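Microcin B17-processing protein McbC (Escherichia coli str. K-12 substr. MG1655, PDB 6GRH) is needed to process the inactive microcin B17 precursor into the active peptide, probably as an FMN-dependent oxidoreductase of the nitroreductase family. Local coordinates at residues His186-Tyr191 with Val259-Asp264; Glu130-Arg135 with Val190-Phe195; Glu101-Asn106 with Leu223-Ile228; Thr147-Tyr152 with Pro161-Asn166. One frame throughout, in Å; residues are numbered along the deposited sequence.

Contact 1 of 4, residues His186-Tyr191 with Val259-Asp264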
loop_
_atom_site.group_PDB
_atom_site.type_symbol
_atom_site.label_atom_id
_atom_site.label_comp_id
_atom_site.label_asym_id
_atom_site.label_seq_id
_atom_site.Cartn_x
_atom_site.Cartn_y
_atom_site.Cartn_z
ATOM N N HIS D 186 -33.179 20.477 -5.894
ATOM C CA HIS D 186 -32.900 21.906 -6.033
ATOM C C HIS D 186 -31.423 22.240 -5.877
ATOM O O HIS D 186 -30.897 23.098 -6.579
ATOM C CB HIS D 186 -33.706 22.725 -5.018
ATOM C CG HIS D 186 -35.149 22.892 -5.384
ATOM N ND1 HIS D 186 -36.132 22.018 -4.968
ATOM C CD2 HIS D 186 -35.774 23.836 -6.122
ATOM C CE1 HIS D 186 -37.303 22.426 -5.425
ATOM N NE2 HIS D 186 -37.113 23.522 -6.138
ATOM N N PHE D 187 -30.759 21.590 -4.929
ATOM C CA PHE D 187 -29.363 21.863 -4.681
ATOM C C PHE D 187 -28.696 20.683 -4.016
ATOM O O PHE D 187 -29.371 19.738 -3.610
ATOM C CB PHE D 187 -29.202 23.161 -3.856
ATOM C CG PHE D 187 -29.699 23.085 -2.432
ATOM C CD1 PHE D 187 -31.026 23.311 -2.127
ATOM C CD2 PHE D 187 -28.806 22.866 -1.383
ATOM C CE1 PHE D 187 -31.485 23.297 -0.801
ATOM C CE2 PHE D 187 -29.256 22.819 -0.066
ATOM C CZ PHE D 187 -30.604 23.052 0.221
ATOM N N ALA D 188 -27.365 20.733 -3.955
ATOM C CA ALA D 188 -26.580 19.758 -3.215
ATOM C C ALA D 188 -25.579 20.425 -2.315
ATOM O O ALA D 188 -25.159 21.536 -2.568
ATOM C CB ALA D 188 -25.858 18.827 -4.168
ATOM N N LEU D 189 -25.204 19.726 -1.255
ATOM C CA LEU D 189 -23.991 20.053 -0.516
ATOM C C LEU D 189 -22.961 18.998 -0.872
ATOM O O LEU D 189 -23.291 17.807 -0.973
ATOM C CB LEU D 189 -24.237 20.129 0.989
ATOM C CG LEU D 189 -25.202 21.225 1.450
ATOM C CD1 LEU D 189 -25.366 21.130 2.953
ATOM C CD2 LEU D 189 -24.735 22.615 1.008
ATOM N N VAL D 190 -21.723 19.437 -1.083
ATOM C CA VAL D 190 -20.598 18.553 -1.337
ATOM C C VAL D 190 -19.551 18.774 -0.234
ATOM O O VAL D 190 -19.076 19.894 -0.032
ATOM C CB VAL D 190 -19.983 18.802 -2.720
ATOM C CG1 VAL D 190 -18.890 17.781 -3.006
ATOM C CG2 VAL D 190 -21.029 18.734 -3.813
ATOM N N TYR D 191 -19.226 17.712 0.498
ATOM C CA TYR D 191 -18.306 17.779 1.621
ATOM C C TYR D 191 -16.953 17.290 1.141
ATOM O O TYR D 191 -16.862 16.169 0.636
ATOM C CB TYR D 191 -18.800 16.911 2.788
ATOM C CG TYR D 191 -20.145 17.286 3.296
ATOM C CD1 TYR D 191 -20.281 18.124 4.407
ATOM C CD2 TYR D 191 -21.319 16.826 2.656
ATOM C CE1 TYR D 191 -21.545 18.500 4.866
ATOM C CE2 TYR D 191 -22.591 17.173 3.121
ATOM C CZ TYR D 191 -22.697 18.011 4.227
ATOM O OH TYR D 191 -23.920 18.353 4.720
ATOM N N VAL D 259 -21.756 13.544 -1.262
ATOM C CA VAL D 259 -22.689 14.526 -1.790
ATOM C C VAL D 259 -23.998 14.375 -1.010
ATOM O O VAL D 259 -24.321 13.282 -0.527
ATOM C CB VAL D 259 -22.887 14.308 -3.307
ATOM C CG1 VAL D 259 -24.026 15.165 -3.861
ATOM C CG2 VAL D 259 -21.592 14.612 -4.060
ATOM N N GLN D 260 -24.735 15.462 -0.858
ATOM C CA GLN D 260 -26.023 15.428 -0.163
ATOM C C GLN D 260 -27.001 16.280 -0.929
ATOM O O GLN D 260 -26.816 17.494 -1.052
ATOM C CB GLN D 260 -25.896 15.913 1.278
ATOM C CG GLN D 260 -27.128 15.685 2.139
ATOM C CD GLN D 260 -26.887 16.050 3.590
ATOM O OE1 GLN D 260 -25.944 16.783 3.910
ATOM N NE2 GLN D 260 -27.779 15.587 4.478
ATOM N N PHE D 261 -28.031 15.638 -1.448
ATOM C CA PHE D 261 -29.047 16.316 -2.260
ATOM C C PHE D 261 -30.174 16.830 -1.388
ATOM O O PHE D 261 -30.512 16.198 -0.393
ATOM C CB PHE D 261 -29.613 15.350 -3.304
ATOM C CG PHE D 261 -28.642 15.014 -4.397
ATOM C CD1 PHE D 261 -28.251 15.988 -5.309
ATOM C CD2 PHE D 261 -28.116 13.745 -4.518
ATOM C CE1 PHE D 261 -27.362 15.695 -6.315
ATOM C CE2 PHE D 261 -27.234 13.442 -5.537
ATOM C CZ PHE D 261 -26.841 14.420 -6.429
ATOM N N PHE D 262 -30.742 17.973 -1.774
ATOM C CA PHE D 262 -31.850 18.586 -1.049
ATOM C C PHE D 262 -32.916 19.040 -2.008
ATOM O O PHE D 262 -32.616 19.500 -3.122
ATOM C CB PHE D 262 -31.391 19.802 -0.247
ATOM C CG PHE D 262 -30.423 19.470 0.839
ATOM C CD1 PHE D 262 -29.060 19.392 0.566
ATOM C CD2 PHE D 262 -30.873 19.190 2.126
ATOM C CE1 PHE D 262 -28.159 19.085 1.561
ATOM C CE2 PHE D 262 -29.972 18.866 3.127
ATOM C CZ PHE D 262 -28.617 18.813 2.847
ATOM N N GLY D 263 -34.157 18.969 -1.548
ATOM C CA GLY D 263 -35.278 19.366 -2.363
ATOM C C GLY D 263 -36.642 18.961 -1.846
ATOM O O GLY D 263 -36.828 18.735 -0.645
ATOM N N ASP D 264 -37.591 18.903 -2.783
ATOM C CA ASP D 264 -38.982 18.494 -2.522
ATOM C C ASP D 264 -39.267 17.134 -3.162
ATOM O O ASP D 264 -38.627 16.747 -4.154
ATOM C CB ASP D 264 -39.968 19.514 -3.094
ATOM C CG ASP D 264 -39.703 20.936 -2.610
ATOM O OD1 ASP D 264 -39.260 21.098 -1.443
ATOM O OD2 ASP D 264 -39.936 21.880 -3.404
#
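His186 and Phe187 both turn their backbone N-H to Phe262 O, which makes a classic beta bulge. Both bonds are weak: the one from His186 N is bent to 129°, and the one from Phe187 N to Phe262 O is long at 3.3 Å. Next to the bulge, the Phe187 ring lies over the start of the Phe262 side chain. Phe262 CB sits above one face of the Phe187 ring, toward its rim, and is 3.4 Å from Phe187 CZ. The ring planes are within 10° of parallel, but the offset is large and little of one ring faces the other. Phe262 CE1 goes on to touch Leu189 CG at 3.7 Å. These strands, 187-194 and 254-263, are antiparallel neighbours in the central sheet of the nitroreductase fold. Leu103 of helix 97-108 covers the two phenylalanines. Further along the same face, Tyr191 OH donates to Gln260 OE1 at 2.7 Å, nearly in line with the amide C=O. The extended Gln260 chain carries OE1 to the edge of the tyrosine ring. Gln260 NE2 is held by Asn232 OD1, so both polar atoms of this buried amide have partners. The opposite face carries Ala188, Val190, Val259 and Phe261. There Ala188 CB meets Phe261 CD1 at 3.9 Å, and the Phe261 side chain lies about 8 Å from bound FMN.

Contact 2 of 4, residues Glu130-Arg135 with Val190-Phe195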
loop_
_atom_site.group_PDB
_atom_site.type_symbol
_atom_site.label_atom_id
_atom_site.label_comp_id
_atom_site.label_asym_id
_atom_site.label_seq_id
_atom_site.Cartn_x
_atom_site.Cartn_y
_atom_site.Cartn_z
ATOM N N GLU D 130 -14.426 20.933 4.087
ATOM C CA GLU D 130 -15.045 22.115 3.496
ATOM C C GLU D 130 -16.402 21.751 2.910
ATOM O O GLU D 130 -16.584 20.647 2.368
ATOM C CB GLU D 130 -14.145 22.672 2.407
ATOM C CG GLU D 130 -12.757 23.036 2.923
ATOM C CD GLU D 130 -12.760 24.092 4.028
ATOM O OE1 GLU D 130 -13.508 25.079 3.944
ATOM O OE2 GLU D 130 -11.978 23.945 4.997
ATOM N N VAL D 131 -17.357 22.664 3.040
ATOM C CA VAL D 131 -18.691 22.479 2.452
ATOM C C VAL D 131 -18.854 23.369 1.223
ATOM O O VAL D 131 -18.665 24.591 1.286
ATOM C CB VAL D 131 -19.832 22.870 3.422
ATOM C CG1 VAL D 131 -21.202 22.515 2.820
ATOM C CG2 VAL D 131 -19.644 22.206 4.757
ATOM N N PHE D 132 -19.247 22.750 0.122
ATOM C CA PHE D 132 -19.545 23.461 -1.097
ATOM C C PHE D 132 -21.037 23.315 -1.410
ATOM O O PHE D 132 -21.641 22.280 -1.133
ATOM C CB PHE D 132 -18.692 22.920 -2.231
ATOM C CG PHE D 132 -17.230 23.301 -2.140
ATOM C CD1 PHE D 132 -16.355 22.555 -1.378
ATOM C CD2 PHE D 132 -16.736 24.408 -2.829
ATOM C CE1 PHE D 132 -14.996 22.887 -1.311
ATOM C CE2 PHE D 132 -15.386 24.755 -2.766
ATOM C CZ PHE D 132 -14.518 24.009 -1.984
ATOM N N LEU D 133 -21.612 24.376 -1.954
ATOM C CA LEU D 133 -23.026 24.442 -2.276
ATOM C C LEU D 133 -23.132 24.416 -3.791
ATOM O O LEU D 133 -22.489 25.230 -4.458
ATOM C CB LEU D 133 -23.625 25.728 -1.737
ATOM C CG LEU D 133 -25.012 26.149 -2.249
ATOM C CD1 LEU D 133 -26.058 25.119 -1.860
ATOM C CD2 LEU D 133 -25.334 27.513 -1.670
ATOM N N CYS D 134 -23.917 23.478 -4.320
ATOM C CA CYS D 134 -24.119 23.342 -5.766
ATOM C C CYS D 134 -25.574 23.598 -6.114
ATOM O O CYS D 134 -26.457 22.899 -5.617
ATOM C CB CYS D 134 -23.692 21.938 -6.233
ATOM S SG CYS D 134 -21.904 21.658 -6.130
ATOM N N ARG D 135 -25.825 24.603 -6.962
ATOM C CA ARG D 135 -27.179 24.955 -7.393
ATOM C C ARG D 135 -27.525 24.100 -8.619
ATOM O O ARG D 135 -26.793 24.122 -9.599
ATOM C CB ARG D 135 -27.249 26.445 -7.730
ATOM C CG ARG D 135 -28.565 26.904 -8.318
ATOM C CD ARG D 135 -28.638 28.427 -8.346
ATOM N NE ARG D 135 -29.829 28.894 -9.033
ATOM C CZ ARG D 135 -29.958 29.031 -10.360
ATOM N NH1 ARG D 135 -28.964 28.736 -11.202
ATOM N NH2 ARG D 135 -31.108 29.467 -10.848
ATOM N N VAL D 190 -21.723 19.437 -1.083
ATOM C CA VAL D 190 -20.598 18.553 -1.337
ATOM C C VAL D 190 -19.551 18.774 -0.234
ATOM O O VAL D 190 -19.076 19.894 -0.032
ATOM C CB VAL D 190 -19.983 18.802 -2.720
ATOM C CG1 VAL D 190 -18.890 17.781 -3.006
ATOM C CG2 VAL D 190 -21.029 18.734 -3.813
ATOM N N TYR D 191 -19.226 17.712 0.498
ATOM C CA TYR D 191 -18.306 17.779 1.621
ATOM C C TYR D 191 -16.953 17.290 1.141
ATOM O O TYR D 191 -16.862 16.169 0.636
ATOM C CB TYR D 191 -18.800 16.911 2.788
ATOM C CG TYR D 191 -20.145 17.286 3.296
ATOM C CD1 TYR D 191 -20.281 18.124 4.407
ATOM C CD2 TYR D 191 -21.319 16.826 2.656
ATOM C CE1 TYR D 191 -21.545 18.500 4.866
ATOM C CE2 TYR D 191 -22.591 17.173 3.121
ATOM C CZ TYR D 191 -22.697 18.011 4.227
ATOM O OH TYR D 191 -23.920 18.353 4.720
ATOM N N CYS D 192 -15.919 18.114 1.310
ATOM C CA CYS D 192 -14.601 17.848 0.749
ATOM C C CYS D 192 -13.510 17.875 1.811
ATOM O O CYS D 192 -13.493 18.748 2.662
ATOM C CB CYS D 192 -14.261 18.887 -0.305
ATOM S SG CYS D 192 -15.426 18.875 -1.687
ATOM N N ILE D 193 -12.589 16.929 1.709
ATOM C CA ILE D 193 -11.435 16.843 2.578
ATOM C C ILE D 193 -10.247 17.588 1.957
ATOM O O ILE D 193 -9.915 17.365 0.793
ATOM C CB ILE D 193 -11.026 15.383 2.861
ATOM C CG1 ILE D 193 -9.895 15.340 3.908
ATOM C CG2 ILE D 193 -10.622 14.611 1.608
ATOM C CD1 ILE D 193 -9.562 13.935 4.333
ATOM N N ILE D 194 -9.608 18.447 2.742
ATOM C CA ILE D 194 -8.313 19.009 2.368
ATOM C C ILE D 194 -7.256 18.085 2.965
ATOM O O ILE D 194 -7.067 18.080 4.180
ATOM C CB ILE D 194 -8.147 20.447 2.894
ATOM C CG1 ILE D 194 -9.253 21.323 2.320
ATOM C CG2 ILE D 194 -6.753 20.985 2.526
ATOM C CD1 ILE D 194 -9.197 22.738 2.823
ATOM N N PHE D 195 -6.556 17.334 2.134
ATOM C CA PHE D 195 -5.701 16.239 2.648
ATOM C C PHE D 195 -4.686 16.715 3.660
ATOM O O PHE D 195 -4.567 16.152 4.749
ATOM C CB PHE D 195 -4.985 15.491 1.539
ATOM C CG PHE D 195 -5.909 14.693 0.656
ATOM C CD1 PHE D 195 -6.496 13.531 1.118
ATOM C CD2 PHE D 195 -6.198 15.121 -0.634
ATOM C CE1 PHE D 195 -7.337 12.783 0.299
ATOM C CE2 PHE D 195 -7.042 14.377 -1.460
ATOM C CZ PHE D 195 -7.612 13.206 -0.980
#
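Glu130 pairs with Cys192 and Phe132 with Val190 as antiparallel hydrogen-bonded pairs, with two N-H...O bonds in each and the short strand axes at 146°. Glu130 N to Cys192 O is 2.8 Å, and the other three bonds are of like length. Val131 and Tyr191 form the non-hydrogen-bonded pair between them. On the face shared by Glu130, Phe132, Val190 and Cys192, sulfur meets an aromatic ring. Cys192 SG approaches Phe132 obliquely and touches ring atom CD1 at 3.8 Å. Cys192 CB also comes near Phe132 CE1. Two residues on along the strand, on the same face, a second thiol, Cys134 SG, packs against Val190 CG2 at 3.8 Å. Strands 129-135 and 187-194 lie in the middle of the six-stranded antiparallel sheet of the nitroreductase domain. His151 of the next strand stacks on the Phe132 ring, and Phe62 of the second subunit packs against it. Glu130 CG lies against Ile194 CD1 at 3.6 Å. The chain bends at chi2 (-60°), which turns CD back beside the same Ile194 methyl. The carboxylate oxygen OE1 is hydrogen-bonded to His151 NE2, which helps satisfy this buried acid. Ile194 also packs on Val60 of the second subunit and on Leu22 of the McbD chain. On the face carrying Val131 and Tyr191, the two side chains run side by side. Val131 CG2 is 4.1 Å from Tyr191 CD1, and Phe108 of helix 97-108 touches both residues.

Contact 3 of 4, residues Glu101-Asn106 with Leu223-Ile228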
loop_
_atom_site.group_PDB
_atom_site.type_symbol
_atom_site.label_atom_id
_atom_site.label_comp_id
_atom_site.label_asym_id
_atom_site.label_seq_id
_atom_site.Cartn_x
_atom_site.Cartn_y
_atom_site.Cartn_z
ATOM N N GLU D 101 -29.924 29.378 3.126
ATOM C CA GLU D 101 -29.232 30.093 4.211
ATOM C C GLU D 101 -29.552 29.542 5.598
ATOM O O GLU D 101 -28.665 29.405 6.423
ATOM C CB GLU D 101 -29.567 31.580 4.168
ATOM C CG GLU D 101 -28.906 32.319 3.013
ATOM C CD GLU D 101 -29.431 33.721 2.813
ATOM O OE1 GLU D 101 -30.190 34.210 3.678
ATOM O OE2 GLU D 101 -29.088 34.332 1.778
ATOM N N LYS D 102 -30.820 29.226 5.835
ATOM C CA LYS D 102 -31.265 28.592 7.069
ATOM C C LYS D 102 -30.589 27.248 7.279
ATOM O O LYS D 102 -30.178 26.927 8.400
ATOM C CB LYS D 102 -32.770 28.344 7.060
ATOM C CG LYS D 102 -33.620 29.462 7.568
ATOM C CD LYS D 102 -35.024 28.941 7.827
ATOM C CE LYS D 102 -36.039 30.061 7.876
ATOM N NZ LYS D 102 -37.375 29.474 8.184
ATOM N N LEU D 103 -30.512 26.448 6.221
ATOM C CA LEU D 103 -29.823 25.154 6.322
ATOM C C LEU D 103 -28.373 25.343 6.772
ATOM O O LEU D 103 -27.928 24.696 7.706
ATOM C CB LEU D 103 -29.866 24.389 4.997
ATOM C CG LEU D 103 -29.140 23.049 4.975
ATOM C CD1 LEU D 103 -29.765 22.093 5.979
ATOM C CD2 LEU D 103 -29.175 22.480 3.567
ATOM N N LEU D 104 -27.671 26.250 6.100
ATOM C CA LEU D 104 -26.237 26.406 6.252
ATOM C C LEU D 104 -25.855 26.899 7.651
ATOM O O LEU D 104 -25.024 26.277 8.316
ATOM C CB LEU D 104 -25.669 27.341 5.171
ATOM C CG LEU D 104 -25.723 26.813 3.724
ATOM C CD1 LEU D 104 -25.413 27.934 2.751
ATOM C CD2 LEU D 104 -24.785 25.643 3.495
ATOM N N VAL D 105 -26.480 27.992 8.095
ATOM C CA VAL D 105 -26.127 28.590 9.408
ATOM C C VAL D 105 -26.499 27.666 10.578
ATOM O O VAL D 105 -25.707 27.486 11.481
ATOM C CB VAL D 105 -26.678 30.018 9.617
ATOM C CG1 VAL D 105 -26.170 30.944 8.520
ATOM C CG2 VAL D 105 -28.199 30.046 9.736
ATOM N N ASN D 106 -27.651 27.002 10.502
ATOM C CA ASN D 106 -28.036 26.060 11.562
ATOM C C ASN D 106 -27.207 24.776 11.606
ATOM O O ASN D 106 -26.831 24.336 12.687
ATOM C CB ASN D 106 -29.525 25.742 11.469
ATOM C CG ASN D 106 -30.378 26.905 11.914
ATOM O OD1 ASN D 106 -30.522 27.155 13.125
ATOM N ND2 ASN D 106 -30.912 27.659 10.945
ATOM N N LEU D 223 -30.697 16.653 10.137
ATOM C CA LEU D 223 -31.549 17.084 11.234
ATOM C C LEU D 223 -32.130 18.483 10.977
ATOM O O LEU D 223 -33.309 18.691 11.169
ATOM C CB LEU D 223 -30.802 17.014 12.564
ATOM C CG LEU D 223 -30.324 15.622 12.993
ATOM C CD1 LEU D 223 -29.435 15.739 14.230
ATOM C CD2 LEU D 223 -31.484 14.661 13.215
ATOM N N VAL D 224 -31.315 19.412 10.489
ATOM C CA VAL D 224 -31.789 20.761 10.189
ATOM C C VAL D 224 -32.800 20.714 9.024
ATOM O O VAL D 224 -33.869 21.336 9.099
ATOM C CB VAL D 224 -30.605 21.724 9.920
ATOM C CG1 VAL D 224 -31.077 23.075 9.401
ATOM C CG2 VAL D 224 -29.769 21.912 11.199
ATOM N N ALA D 225 -32.480 19.944 7.982
ATOM C CA ALA D 225 -33.363 19.783 6.810
ATOM C C ALA D 225 -34.750 19.242 7.166
ATOM O O ALA D 225 -35.771 19.754 6.674
ATOM C CB ALA D 225 -32.702 18.883 5.784
ATOM N N ASP D 226 -34.785 18.240 8.038
ATOM C CA ASP D 226 -36.050 17.717 8.571
ATOM C C ASP D 226 -36.876 18.798 9.270
ATOM O O ASP D 226 -38.082 18.798 9.147
ATOM C CB ASP D 226 -35.832 16.549 9.548
ATOM C CG ASP D 226 -35.516 15.219 8.850
ATOM O OD1 ASP D 226 -34.966 15.170 7.724
ATOM O OD2 ASP D 226 -35.797 14.181 9.468
ATOM N N GLN D 227 -36.229 19.696 10.008
ATOM C CA GLN D 227 -36.942 20.760 10.730
ATOM C C GLN D 227 -37.452 21.887 9.856
ATOM O O GLN D 227 -38.396 22.567 10.258
ATOM C CB GLN D 227 -36.081 21.379 11.815
ATOM C CG GLN D 227 -35.637 20.414 12.891
ATOM C CD GLN D 227 -34.709 21.082 13.878
ATOM O OE1 GLN D 227 -35.142 21.915 14.660
ATOM N NE2 GLN D 227 -33.444 20.740 13.837
ATOM N N ILE D 228 -36.842 22.113 8.698
ATOM C CA ILE D 228 -37.250 23.217 7.815
ATOM C C ILE D 228 -38.058 22.765 6.599
ATOM O O ILE D 228 -38.314 23.570 5.703
ATOM C CB ILE D 228 -36.059 24.138 7.406
ATOM C CG1 ILE D 228 -35.016 23.412 6.538
ATOM C CG2 ILE D 228 -35.386 24.717 8.646
ATOM C CD1 ILE D 228 -33.988 24.353 5.945
#
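Helices 97-108 and 204-227 of the nitroreductase domain pack against each other here, their short segments at 142° with axes 9.5 Å apart at closest. Val224 fills the middle of the contact. Its CG1 lies 3.7 Å from Asn106 CB and 3.8 Å from Leu103 CD1, while its CG2 also rests against Asn106 CB. Leu103 has CG anti to the backbone N (chi1 178°), and its CD1 reaches across to Val224 and to the backbone N of Ala225. Ile228 extends CD1 to Leu103 CB at 4.2 Å. Lys102 CD lies 4.3 Å from Ile228 CG2. The polar end of Asn106 turns elsewhere. Asn106 ND2 donates to Lys102 O one helical turn back, at 2.7 Å and nearly straight (168°), with the acceptor in the amide plane. Lys102 O thus accepts from both Asn106 N and ND2. The same amide also bonds the second subunit: OD1 accepts from Phe78 N and pairs with Ser79 OG there, and ND2 reaches His76 O. The seam between the helices is therefore apolar, and the Asn106 amide beside it is fixed in rotation by bonds to its own helix and to the second subunit.

Contact 4 of 4, residues Thr147-Tyr152 with Pro161-Asn166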
loop_
_atom_site.group_PDB
_atom_site.type_symbol
_atom_site.label_atom_id
_atom_site.label_comp_id
_atom_site.label_asym_id
_atom_site.label_seq_id
_atom_site.Cartn_x
_atom_site.Cartn_y
_atom_site.Cartn_z
ATOM N N THR D 147 -23.524 32.063 -11.078
ATOM C CA THR D 147 -22.619 31.308 -10.222
ATOM C C THR D 147 -23.421 30.181 -9.593
ATOM O O THR D 147 -24.408 30.442 -8.904
ATOM C CB THR D 147 -22.017 32.211 -9.144
ATOM O OG1 THR D 147 -21.287 33.248 -9.790
ATOM C CG2 THR D 147 -21.102 31.435 -8.212
ATOM N N ASN D 148 -23.011 28.940 -9.859
ATOM C CA ASN D 148 -23.741 27.766 -9.386
ATOM C C ASN D 148 -23.016 26.913 -8.387
ATOM O O ASN D 148 -23.595 25.969 -7.896
ATOM C CB ASN D 148 -24.169 26.915 -10.563
ATOM C CG ASN D 148 -25.263 27.563 -11.346
ATOM O OD1 ASN D 148 -26.246 28.021 -10.765
ATOM N ND2 ASN D 148 -25.098 27.641 -12.667
ATOM N N VAL D 149 -21.757 27.228 -8.095
ATOM C CA VAL D 149 -21.026 26.577 -7.013
ATOM C C VAL D 149 -20.522 27.668 -6.091
ATOM O O VAL D 149 -20.003 28.668 -6.563
ATOM C CB VAL D 149 -19.835 25.757 -7.526
ATOM C CG1 VAL D 149 -19.199 25.005 -6.386
ATOM C CG2 VAL D 149 -20.274 24.775 -8.600
ATOM N N TYR D 150 -20.674 27.451 -4.790
ATOM C CA TYR D 150 -20.214 28.371 -3.765
ATOM C C TYR D 150 -19.501 27.553 -2.715
ATOM O O TYR D 150 -19.713 26.346 -2.625
ATOM C CB TYR D 150 -21.395 29.101 -3.100
ATOM C CG TYR D 150 -22.193 30.005 -4.001
ATOM C CD1 TYR D 150 -23.288 29.523 -4.734
ATOM C CD2 TYR D 150 -21.883 31.350 -4.106
ATOM C CE1 TYR D 150 -24.028 30.353 -5.549
ATOM C CE2 TYR D 150 -22.619 32.190 -4.934
ATOM C CZ TYR D 150 -23.687 31.690 -5.646
ATOM O OH TYR D 150 -24.393 32.529 -6.468
ATOM N N HIS D 151 -18.658 28.211 -1.919
ATOM C CA HIS D 151 -18.015 27.592 -0.787
ATOM C C HIS D 151 -18.558 28.280 0.468
ATOM O O HIS D 151 -18.503 29.496 0.556
ATOM C CB HIS D 151 -16.516 27.762 -0.969
ATOM C CG HIS D 151 -15.691 27.385 0.215
ATOM N ND1 HIS D 151 -14.642 28.158 0.650
ATOM C CD2 HIS D 151 -15.745 26.319 1.042
ATOM C CE1 HIS D 151 -14.075 27.583 1.698
ATOM N NE2 HIS D 151 -14.718 26.455 1.948
ATOM N N TYR D 152 -19.123 27.513 1.412
ATOM C CA TYR D 152 -19.629 28.085 2.651
ATOM C C TYR D 152 -18.501 28.278 3.659
ATOM O O TYR D 152 -17.771 27.335 3.939
ATOM C CB TYR D 152 -20.741 27.223 3.279
ATOM C CG TYR D 152 -21.333 27.873 4.520
ATOM C CD1 TYR D 152 -21.887 29.139 4.457
ATOM C CD2 TYR D 152 -21.309 27.237 5.756
ATOM C CE1 TYR D 152 -22.427 29.756 5.568
ATOM C CE2 TYR D 152 -21.849 27.846 6.888
ATOM C CZ TYR D 152 -22.410 29.106 6.795
ATOM O OH TYR D 152 -22.942 29.748 7.895
ATOM N N PRO D 161 -17.953 32.773 -3.994
ATOM C CA PRO D 161 -18.190 32.227 -5.319
ATOM C C PRO D 161 -17.084 31.279 -5.771
ATOM O O PRO D 161 -15.923 31.585 -5.586
ATOM C CB PRO D 161 -18.210 33.466 -6.208
ATOM C CG PRO D 161 -18.714 34.529 -5.323
ATOM C CD PRO D 161 -18.077 34.239 -3.997
ATOM N N VAL D 162 -17.456 30.139 -6.344
ATOM C CA VAL D 162 -16.495 29.137 -6.788
ATOM C C VAL D 162 -16.514 28.882 -8.292
ATOM O O VAL D 162 -15.444 28.845 -8.897
ATOM C CB VAL D 162 -16.679 27.833 -5.991
ATOM C CG1 VAL D 162 -15.860 26.675 -6.569
ATOM C CG2 VAL D 162 -16.306 28.070 -4.529
ATOM N N ALA D 163 -17.683 28.677 -8.900
ATOM C CA ALA D 163 -17.754 28.296 -10.322
ATOM C C ALA D 163 -19.028 28.758 -11.003
ATOM O O ALA D 163 -20.088 28.843 -10.387
ATOM C CB ALA D 163 -17.606 26.792 -10.485
ATOM N N THR D 164 -18.888 29.053 -12.290
ATOM C CA THR D 164 -19.976 29.443 -13.151
ATOM C C THR D 164 -20.313 28.337 -14.160
ATOM O O THR D 164 -20.761 28.639 -15.262
ATOM C CB THR D 164 -19.577 30.702 -13.937
ATOM O OG1 THR D 164 -18.409 30.413 -14.707
ATOM C CG2 THR D 164 -19.261 31.865 -13.003
ATOM N N CYS D 165 -20.104 27.070 -13.813
ATOM C CA CYS D 165 -20.588 25.975 -14.663
ATOM C C CYS D 165 -22.110 26.008 -14.661
ATOM O O CYS D 165 -22.716 26.481 -13.687
ATOM C CB CYS D 165 -20.112 24.625 -14.163
ATOM S SG CYS D 165 -20.312 24.395 -12.384
ATOM N N ASN D 166 -22.742 25.557 -15.747
ATOM C CA ASN D 166 -24.212 25.568 -15.789
ATOM C C ASN D 166 -24.771 24.504 -14.848
ATOM O O ASN D 166 -24.048 23.595 -14.413
ATOM C CB ASN D 166 -24.798 25.443 -17.215
ATOM C CG ASN D 166 -24.312 24.211 -17.972
ATOM O OD1 ASN D 166 -24.179 23.118 -17.431
ATOM N ND2 ASN D 166 -24.065 24.393 -19.248
#
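Asn148 leans its side chain on Cys165 O through CB, CG and ND2. CB lies 3.5 Å from Cys165 O. CG is anti to the carbonyl carbon (chi1 -71°), beside the backbone N, and lies 3.6 Å from Cys165 O. At the tip, Asn148 ND2 donates to Cys165 O at 2.8 Å in a nearly straight bond (174°), with the oxygen in the amide plane. The other tip atom, OD1, accepts from Arg135 NH1. The Asn148 backbone joins a classic beta bulge, since Asn148 N and Val149 N both donate to Ala163 O. A second bulge follows, in which Val162 N (2.9 Å) and Ala163 N (3.3 Å) both reach Val149 O from the same face of its carbonyl plane. Val149 packs beside these bonds. Its CG1 meets Val162 CG1 at 3.7 Å, and its CG2 touches both Ala163 CB and Cys165 SG, each at 3.8 Å. The other methyl, Val162 CG2, meets His151 CB. Thr147 CG2 sits over one face of the Tyr150 ring, toward the rim. The two segments belong to the hairpin of strands 149-153 and 158-163, and the latter is outermost in the sheet within this chain. Strand 129-135 borders the hairpin on its inner side. Leu170 of helix 167-175 packs on Asn148, Val149 and Cys165, while Phe62 of the second subunit touches Val162.

How the contacts relate
Contacts 1, 2 and 4 lie along one antiparallel sheet. Contacts 1 and 2 share Val190 and Tyr191, and their centres are about 11 Å apart. The centres of contacts 2 and 4 are also about 11 Å apart, and the two are joined by backbone pairing of Arg135 with Asn148 and by the Glu130-His151 bond. Contact 3 belongs to the helices that pack over contact 1. Leu103 CD2 is 3.7 Å from Phe187 CE2, and Ala225 CB is 3.8 Å from Phe262 CE2. Tyr152 of contact 4 touches contact 3 at Val105. Bound FMN lies about 9 Å from the Tyr191 side chain and about 12 Å from that of Ala225. Contacts 2, 3 and 4 also touch the second subunit.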